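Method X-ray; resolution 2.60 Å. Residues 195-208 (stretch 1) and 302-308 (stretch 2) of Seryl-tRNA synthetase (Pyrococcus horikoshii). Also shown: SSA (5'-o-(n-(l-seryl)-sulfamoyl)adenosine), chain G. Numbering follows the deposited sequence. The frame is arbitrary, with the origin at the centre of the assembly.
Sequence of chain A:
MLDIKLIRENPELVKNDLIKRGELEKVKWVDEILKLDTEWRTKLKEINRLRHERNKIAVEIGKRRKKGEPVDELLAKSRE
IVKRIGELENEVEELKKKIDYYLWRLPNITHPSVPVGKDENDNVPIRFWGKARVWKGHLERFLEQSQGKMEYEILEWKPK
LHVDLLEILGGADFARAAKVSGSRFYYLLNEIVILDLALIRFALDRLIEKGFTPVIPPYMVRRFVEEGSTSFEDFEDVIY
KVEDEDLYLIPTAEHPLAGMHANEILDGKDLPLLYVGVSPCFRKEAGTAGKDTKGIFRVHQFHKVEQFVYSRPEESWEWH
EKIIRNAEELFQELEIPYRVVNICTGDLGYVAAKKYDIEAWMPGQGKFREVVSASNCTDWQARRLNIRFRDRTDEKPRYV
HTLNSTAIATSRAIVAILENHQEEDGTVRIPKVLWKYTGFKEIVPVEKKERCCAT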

ATOM      1  N   LEU A 195       9.629 -14.522   8.951  1.00 37.21           N
ATOM      2  CA  LEU A 195       9.879 -13.811  10.199  1.00 42.26           C
ATOM      3  C   LEU A 195       9.009 -12.545  10.324  1.00 43.27           C
ATOM      4  O   LEU A 195       8.487 -12.230  11.402  1.00 43.39           O
ATOM      5  CB  LEU A 195      11.371 -13.451  10.301  1.00 31.43           C
ATOM      6  CG  LEU A 195      11.746 -12.692  11.563  1.00 34.24           C
ATOM      7  CD1 LEU A 195      11.389 -13.527  12.789  1.00 27.43           C
ATOM      8  CD2 LEU A 195      13.209 -12.372  11.534  1.00 32.37           C
ATOM      9  N   ASP A 196       8.870 -11.829   9.208  1.00 45.46           N
ATOM     10  CA  ASP A 196       8.084 -10.613   9.141  1.00 41.21           C
ATOM     11  C   ASP A 196       6.641 -10.967   9.500  1.00 47.62           C
ATOM     12  O   ASP A 196       6.072 -10.376  10.430  1.00 38.68           O
ATOM     13  CB  ASP A 196       8.158 -10.026   7.726  1.00 45.11           C
ATOM     14  CG  ASP A 196       7.431  -8.689   7.589  1.00 48.54           C
ATOM     15  OD1 ASP A 196       8.006  -7.764   6.992  1.00 62.07           O
ATOM     16  OD2 ASP A 196       6.284  -8.549   8.049  1.00 57.23           O
ATOM     17  N   LEU A 197       6.053 -11.923   8.778  1.00 32.39           N
ATOM     18  CA  LEU A 197       4.680 -12.321   9.083  1.00 41.23           C
ATOM     19  C   LEU A 197       4.527 -12.821  10.508  1.00 38.41           C
ATOM     20  O   LEU A 197       3.527 -12.520  11.163  1.00 37.79           O
ATOM     21  CB  LEU A 197       4.173 -13.415   8.154  1.00 35.86           C
ATOM     22  CG  LEU A 197       4.067 -13.104   6.663  1.00 58.09           C
ATOM     23  CD1 LEU A 197       3.202 -14.201   6.051  1.00 60.48           C
ATOM     24  CD2 LEU A 197       3.463 -11.696   6.398  1.00 50.40           C
ATOM     25  N   ALA A 198       5.511 -13.582  10.975  1.00 32.86           N
ATOM     26  CA  ALA A 198       5.479 -14.128  12.327  1.00 36.51           C
ATOM     27  C   ALA A 198       5.393 -13.015  13.356  1.00 35.80           C
ATOM     28  O   ALA A 198       4.602 -13.104  14.302  1.00 33.24           O
ATOM     29  CB  ALA A 198       6.715 -14.991  12.580  1.00 34.75           C
ATOM     30  N   LEU A 199       6.193 -11.966  13.160  1.00 31.52           N
ATOM     31  CA  LEU A 199       6.198 -10.829  14.079  1.00 34.26           C
ATOM     32  C   LEU A 199       4.826 -10.137  14.156  1.00 32.77           C
ATOM     33  O   LEU A 199       4.410  -9.714  15.225  1.00 42.82           O
ATOM     34  CB  LEU A 199       7.304  -9.840  13.673  1.00 37.88           C
ATOM     35  CG  LEU A 199       8.720 -10.225  14.135  1.00 36.58           C
ATOM     36  CD1 LEU A 199       9.814  -9.369  13.463  1.00 36.06           C
ATOM     37  CD2 LEU A 199       8.777 -10.046  15.630  1.00 30.37           C
ATOM     38  N   ILE A 200       4.130 -10.044  13.024  1.00 31.50           N
ATOM     39  CA  ILE A 200       2.800  -9.465  12.951  1.00 33.91           C
ATOM     40  C   ILE A 200       1.829 -10.321  13.807  1.00 39.61           C
ATOM     41  O   ILE A 200       1.160  -9.799  14.694  1.00 45.81           O
ATOM     42  CB  ILE A 200       2.310  -9.420  11.472  1.00 36.57           C
ATOM     43  CG1 ILE A 200       3.041  -8.314  10.716  1.00 35.54           C
ATOM     44  CG2 ILE A 200       0.781  -9.175  11.388  1.00 34.26           C
ATOM     45  CD1 ILE A 200       2.750  -8.333   9.201  1.00 27.61           C
ATOM     46  N   ARG A 201       1.758 -11.624  13.537  1.00 38.27           N
ATOM     47  CA  ARG A 201       0.889 -12.525  14.288  1.00 48.21           C
ATOM     48  C   ARG A 201       1.157 -12.508  15.791  1.00 47.80           C
ATOM     49  O   ARG A 201       0.224 -12.448  16.589  1.00 46.45           O
ATOM     50  CB  ARG A 201       1.012 -13.967  13.782  1.00 51.60           C
ATOM     51  CG  ARG A 201       0.075 -14.319  12.631  1.00 60.31           C
ATOM     52  CD  ARG A 201      -1.369 -13.839  12.866  1.00 66.97           C
ATOM     53  NE  ARG A 201      -2.075 -14.450  14.001  1.00 65.83           N
ATOM     54  CZ  ARG A 201      -2.728 -15.612  13.951  1.00 73.04           C
ATOM     55  NH1 ARG A 201      -3.342 -16.068  15.034  1.00 63.90           N
ATOM     56  NH2 ARG A 201      -2.760 -16.326  12.824  1.00 62.13           N
ATOM     57  N   PHE A 202       2.426 -12.566  16.173  1.00 45.59           N
ATOM     58  CA  PHE A 202       2.797 -12.519  17.583  1.00 42.16           C
ATOM     59  C   PHE A 202       2.233 -11.238  18.221  1.00 45.93           C
ATOM     60  O   PHE A 202       1.462 -11.301  19.177  1.00 48.82           O
ATOM     61  CB  PHE A 202       4.319 -12.572  17.699  1.00 39.45           C
ATOM     62  CG  PHE A 202       4.845 -12.232  19.049  1.00 39.62           C
ATOM     63  CD1 PHE A 202       4.531 -13.012  20.152  1.00 39.09           C
ATOM     64  CD2 PHE A 202       5.680 -11.131  19.220  1.00 40.13           C
ATOM     65  CE1 PHE A 202       5.046 -12.695  21.410  1.00 48.94           C
ATOM     66  CE2 PHE A 202       6.203 -10.803  20.476  1.00 42.08           C
ATOM     67  CZ  PHE A 202       5.888 -11.583  21.570  1.00 45.24           C
ATOM     68  N   ALA A 203       2.593 -10.080  17.673  1.00 46.12           N
ATOM     69  CA  ALA A 203       2.105  -8.807  18.198  1.00 45.65           C
ATOM     70  C   ALA A 203       0.597  -8.835  18.266  1.00 43.87           C
ATOM     71  O   ALA A 203      -0.007  -8.533  19.287  1.00 41.17           O
ATOM     72  CB  ALA A 203       2.547  -7.657  17.306  1.00 42.48           C
ATOM     73  N   LEU A 204       0.003  -9.196  17.141  1.00 44.69           N
ATOM     74  CA  LEU A 204      -1.437  -9.282  17.008  1.00 44.33           C
ATOM     75  C   LEU A 204      -2.075 -10.129  18.102  1.00 47.42           C
ATOM     76  O   LEU A 204      -3.031  -9.702  18.737  1.00 46.53           O
ATOM     77  CB  LEU A 204      -1.766  -9.869  15.646  1.00 39.54           C
ATOM     78  CG  LEU A 204      -2.927  -9.244  14.897  1.00 45.67           C
ATOM     79  CD1 LEU A 204      -2.996  -7.734  15.136  1.00 50.48           C
ATOM     80  CD2 LEU A 204      -2.724  -9.539  13.430  1.00 46.29           C
ATOM     81  N   ASP A 205      -1.532 -11.325  18.318  1.00 45.00           N
ATOM     82  CA  ASP A 205      -2.055 -12.248  19.317  1.00 44.57           C
ATOM     83  C   ASP A 205      -2.047 -11.684  20.728  1.00 46.59           C
ATOM     84  O   ASP A 205      -3.053 -11.712  21.447  1.00 49.75           O
ATOM     85  CB  ASP A 205      -1.257 -13.560  19.288  1.00 35.88           C
ATOM     86  CG  ASP A 205      -1.697 -14.494  18.167  1.00 49.33           C
ATOM     87  OD1 ASP A 205      -2.695 -14.206  17.458  1.00 53.36           O
ATOM     88  OD2 ASP A 205      -1.041 -15.535  17.990  1.00 49.97           O
ATOM     89  N   ARG A 206      -0.903 -11.164  21.127  1.00 43.41           N
ATOM     90  CA  ARG A 206      -0.779 -10.624  22.452  1.00 47.60           C
ATOM     91  C   ARG A 206      -1.718  -9.454  22.742  1.00 49.50           C
ATOM     92  O   ARG A 206      -2.316  -9.411  23.811  1.00 57.95           O
ATOM     93  CB  ARG A 206       0.666 -10.218  22.707  1.00 40.11           C
ATOM     94  CG  ARG A 206       1.271 -10.938  23.877  1.00 54.13           C
ATOM     95  CD  ARG A 206       1.326 -12.410  23.605  1.00 56.92           C
ATOM     96  NE  ARG A 206       2.463 -13.024  24.275  1.00 52.21           N
ATOM     97  CZ  ARG A 206       2.900 -14.251  24.004  1.00 71.84           C
ATOM     98  NH1 ARG A 206       2.290 -15.004  23.081  1.00 71.63           N
ATOM     99  NH2 ARG A 206       3.973 -14.720  24.630  1.00 69.22           N
ATOM    100  N   LEU A 207      -1.844  -8.500  21.824  1.00 48.16           N
ATOM    101  CA  LEU A 207      -2.740  -7.374  22.062  1.00 47.22           C
ATOM    102  C   LEU A 207      -4.169  -7.885  22.124  1.00 53.22           C
ATOM    103  O   LEU A 207      -4.981  -7.383  22.913  1.00 50.72           O
ATOM    104  CB  LEU A 207      -2.613  -6.307  20.980  1.00 43.97           C
ATOM    105  CG  LEU A 207      -1.567  -5.224  21.258  1.00 46.69           C
ATOM    106  CD1 LEU A 207      -2.017  -4.395  22.446  1.00 44.99           C
ATOM    107  CD2 LEU A 207      -0.207  -5.835  21.527  1.00 30.51           C
ATOM    108  N   ILE A 208      -4.478  -8.888  21.304  1.00 49.16           N
ATOM    109  CA  ILE A 208      -5.816  -9.475  21.323  1.00 49.24           C
ATOM    110  C   ILE A 208      -6.096 -10.098  22.696  1.00 52.18           C
ATOM    111  O   ILE A 208      -7.178  -9.933  23.246  1.00 49.43           O
ATOM    112  CB  ILE A 208      -5.990 -10.552  20.247  1.00 44.02           C
ATOM    113  CG1 ILE A 208      -6.132  -9.901  18.876  1.00 42.69           C
ATOM    114  CG2 ILE A 208      -7.233 -11.363  20.518  1.00 43.97           C
ATOM    115  CD1 ILE A 208      -6.346 -10.909  17.770  1.00 31.83           C
ATOM    116  N   PHE A 302       7.008  -0.380   5.134  1.00 35.39           N
ATOM    117  CA  PHE A 302       7.209  -1.349   6.202  1.00 34.58           C
ATOM    118  C   PHE A 302       5.871  -1.746   6.809  1.00 40.20           C
ATOM    119  O   PHE A 302       4.849  -1.045   6.664  1.00 35.30           O
ATOM    120  CB  PHE A 302       8.116  -0.811   7.308  1.00 30.84           C
ATOM    121  CG  PHE A 302       7.588   0.414   7.998  1.00 42.40           C
ATOM    122  CD1 PHE A 302       7.784   1.679   7.452  1.00 36.11           C
ATOM    123  CD2 PHE A 302       6.933   0.310   9.222  1.00 38.02           C
ATOM    124  CE1 PHE A 302       7.338   2.822   8.120  1.00 40.51           C
ATOM    125  CE2 PHE A 302       6.487   1.450   9.902  1.00 35.77           C
ATOM    126  CZ  PHE A 302       6.690   2.705   9.350  1.00 41.07           C
ATOM    127  N   HIS A 303       5.887  -2.878   7.491  1.00 34.98           N
ATOM    128  CA  HIS A 303       4.699  -3.409   8.135  1.00 33.05           C
ATOM    129  C   HIS A 303       4.713  -3.053   9.615  1.00 36.62           C
ATOM    130  O   HIS A 303       5.770  -3.083  10.258  1.00 42.82           O
ATOM    131  CB  HIS A 303       4.680  -4.917   7.945  1.00 28.77           C
ATOM    132  CG  HIS A 303       4.523  -5.329   6.521  1.00 36.33           C
ATOM    133  ND1 HIS A 303       4.938  -6.556   6.050  1.00 40.77           N
ATOM    134  CD2 HIS A 303       3.956  -4.691   5.467  1.00 42.76           C
ATOM    135  CE1 HIS A 303       4.635  -6.655   4.767  1.00 43.61           C
ATOM    136  NE2 HIS A 303       4.038  -5.537   4.388  1.00 41.82           N
ATOM    137  N   LYS A 304       3.546  -2.702  10.151  1.00 31.73           N
ATOM    138  CA  LYS A 304       3.437  -2.353  11.559  1.00 37.62           C
ATOM    139  C   LYS A 304       2.119  -2.719  12.234  1.00 35.60           C
ATOM    140  O   LYS A 304       1.043  -2.425  11.737  1.00 36.32           O
ATOM    141  CB  LYS A 304       3.702  -0.862  11.752  1.00 34.47           C
ATOM    142  CG  LYS A 304       3.706  -0.435  13.204  1.00 37.72           C
ATOM    143  CD  LYS A 304       4.256   0.986  13.374  1.00 36.77           C
ATOM    144  CE  LYS A 304       3.489   1.994  12.509  1.00 29.56           C
ATOM    145  NZ  LYS A 304       2.019   2.005  12.804  1.00 42.18           N
ATOM    146  N   VAL A 305       2.227  -3.392  13.371  1.00 38.52           N
ATOM    147  CA  VAL A 305       1.072  -3.764  14.170  1.00 37.70           C
ATOM    148  C   VAL A 305       0.962  -2.574  15.120  1.00 43.95           C
ATOM    149  O   VAL A 305       1.911  -2.272  15.851  1.00 43.25           O
ATOM    150  CB  VAL A 305       1.349  -5.051  14.957  1.00 42.96           C
ATOM    151  CG1 VAL A 305       0.201  -5.352  15.919  1.00 33.52           C
ATOM    152  CG2 VAL A 305       1.543  -6.199  13.990  1.00 43.85           C
ATOM    153  N   GLU A 306      -0.186  -1.904  15.109  1.00 41.66           N
ATOM    154  CA  GLU A 306      -0.384  -0.696  15.908  1.00 38.66           C
ATOM    155  C   GLU A 306      -1.462  -0.724  16.987  1.00 42.61           C
ATOM    156  O   GLU A 306      -2.558  -1.236  16.770  1.00 40.01           O
ATOM    157  CB  GLU A 306      -0.693   0.460  14.944  1.00 39.33           C
ATOM    158  CG  GLU A 306      -1.017   1.787  15.597  1.00 35.49           C
ATOM    159  CD  GLU A 306       0.219   2.594  15.876  1.00 40.00           C
ATOM    160  OE1 GLU A 306       1.306   1.991  15.943  1.00 43.70           O
ATOM    161  OE2 GLU A 306       0.101   3.828  16.035  1.00 36.68           O
ATOM    162  N   GLN A 307      -1.148  -0.133  18.140  1.00 45.32           N
ATOM    163  CA  GLN A 307      -2.100  -0.024  19.251  1.00 44.17           C
ATOM    164  C   GLN A 307      -2.742   1.356  19.167  1.00 44.11           C
ATOM    165  O   GLN A 307      -2.037   2.359  19.028  1.00 44.57           O
ATOM    166  CB  GLN A 307      -1.402  -0.076  20.618  1.00 45.01           C
ATOM    167  CG  GLN A 307      -0.690  -1.355  21.021  1.00 44.62           C
ATOM    168  CD  GLN A 307       0.038  -1.163  22.339  1.00 50.68           C
ATOM    169  OE1 GLN A 307       1.272  -1.039  22.389  1.00 49.11           O
ATOM    170  NE2 GLN A 307      -0.728  -1.101  23.416  1.00 51.32           N
ATOM    171  N   PHE A 308      -4.066   1.426  19.256  1.00 43.55           N
ATOM    172  CA  PHE A 308      -4.725   2.729  19.248  1.00 43.30           C
ATOM    173  C   PHE A 308      -5.819   2.699  20.299  1.00 50.70           C
ATOM    174  O   PHE A 308      -6.561   1.712  20.413  1.00 44.20           O
ATOM    175  CB  PHE A 308      -5.296   3.046  17.884  1.00 43.69           C
ATOM    176  CG  PHE A 308      -5.759   4.475  17.732  1.00 49.88           C
ATOM    177  CD1 PHE A 308      -6.984   4.897  18.275  1.00 39.26           C
ATOM    178  CD2 PHE A 308      -4.997   5.387  16.991  1.00 43.61           C
ATOM    179  CE1 PHE A 308      -7.438   6.201  18.070  1.00 47.07           C
ATOM    180  CE2 PHE A 308      -5.438   6.691  16.781  1.00 48.57           C
ATOM    181  CZ  PHE A 308      -6.666   7.106  17.319  1.00 47.46           C
TER
HETATM  182  N10 SSA G1001       1.557   5.736  15.041  1.00 26.83           N
HETATM  183  CA  SSA G1001       2.816   5.943  15.779  1.00 44.84           C
HETATM  184  CB  SSA G1001       3.052   4.836  16.770  1.00 47.08           C
HETATM  185  OG  SSA G1001       3.408   3.603  16.136  1.00 42.65           O
HETATM  186  C9  SSA G1001       4.042   6.013  14.876  1.00 38.24           C
HETATM  187  O9  SSA G1001       3.959   5.771  13.674  1.00 45.87           O
HETATM  188  N8  SSA G1001       5.196   6.368  15.453  1.00 39.90           N
HETATM  189  S1  SSA G1001       6.552   6.419  14.592  1.00 38.54           S
HETATM  190  O1S SSA G1001       6.327   7.437  13.576  1.00 31.52           O
HETATM  191  O2S SSA G1001       7.634   6.571  15.557  1.00 40.15           O
HETATM  192  O5' SSA G1001       6.617   5.009  13.909  1.00 39.49           O
HETATM  193  C5' SSA G1001       6.611   3.848  14.717  1.00 45.06           C
HETATM  194  C4' SSA G1001       7.777   2.958  14.421  1.00 42.79           C
HETATM  195  O4' SSA G1001       7.737   2.501  13.055  1.00 43.31           O
HETATM  196  C3' SSA G1001       9.173   3.531  14.567  1.00 52.63           C
HETATM  197  O3' SSA G1001       9.530   3.577  15.933  1.00 47.76           O
HETATM  198  C2' SSA G1001       9.959   2.457  13.837  1.00 48.39           C
HETATM  199  O2' SSA G1001      10.086   1.247  14.545  1.00 42.93           O
HETATM  200  C1' SSA G1001       9.062   2.245  12.610  1.00 46.46           C
HETATM  201  N9  SSA G1001       9.322   3.171  11.511  1.00 38.09           N
HETATM  202  C8  SSA G1001       8.968   4.504  11.380  1.00 30.46           C
HETATM  203  N7  SSA G1001       9.365   5.044  10.257  1.00 35.65           N
HETATM  204  C5  SSA G1001      10.028   4.008   9.605  1.00 39.02           C
HETATM  205  C6  SSA G1001      10.703   3.935   8.357  1.00 38.33           C
HETATM  206  N6  SSA G1001      10.811   4.968   7.527  1.00 46.55           N
HETATM  207  N1  SSA G1001      11.251   2.736   7.991  1.00 42.79           N
HETATM  208  C2  SSA G1001      11.128   1.687   8.834  1.00 36.62           C
HETATM  209  N3  SSA G1001      10.519   1.640  10.041  1.00 44.26           N
HETATM  210  C4  SSA G1001      10.000   2.845  10.369  1.00 32.52           C

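How does the helix lie against the strand? Residues 195-208 and 302-308 run almost parallel, with 5° between their N-to-C directions and 8.4 Å between their axes at closest approach. The backbones come nearest where Ile200 CA and Val305 CA are 6.1 Å apart. Because side chains alternate along a strand, His303 and Val305 point toward the helix while Lys304 and Glu306 point away. The helix answers with Asp196, Ile200, Ala203, Leu204 and Leu207, which recur in steps of three and four residues from turn to turn.

What fills the middle of the contact? Val305, with chi1 in the t well, packs both methyls on Ala203 CB, Val305 CG1 at 3.6 Å and Val305 CG2 at 3.8 Å; Val305 CG2 also lies 3.7 Å from Ile200 CA and 4.0 Å from Ile200 CG2. The small side chain of Ala203 points toward the strand and lets the valine come close to the helix backbone, with Val305 CG1 also 4.0 Å from Leu204 N. Leu204 starts out sideways, but its off-well chi1 of -139° and p chi2 accompany an end that comes nearer, CD1 reaching 4.1 Å from Val305 CG1.

How is the one polar link between the stretches built? Asp196 points toward the strand with a t chi1, and His303 meets it with an m chi1. His303 ND1 donates to Asp196 OD2 at 3.1 Å, with an N-H...acceptor angle of 170°, and the acceptor lies at the ring edge near its plane, where a ring nitrogen's hydrogen points. Asp196 OD1 and His303 NE2 are hydrogen-bonded elsewhere in the structure. Ile200, m then t, extends its chain so that CD1 comes within 4.1 Å of His303 CB.

What closes the other end? Leu207 points toward the strand, m at both chi angles, and its CD1 lies 3.6 Å from Gln307 CG. Gln307 leaves its backbone sideways, yet its m chi1 places CG near the helix, so the leucine meets an aliphatic part of a polar residue.

What do the side chains facing away from the helix do? Lys304 bends through p angles at chi3 and chi4, which brings NZ to 3.2 Å from Glu306 OE1 in a salt bridge whose hydrogen bond is weak. Glu306 in turn receives the seryl part of the ligand: SSA OG donates to Glu306 OE1 at 2.7 Å and SSA N10 to Glu306 OE2 at 2.6 Å.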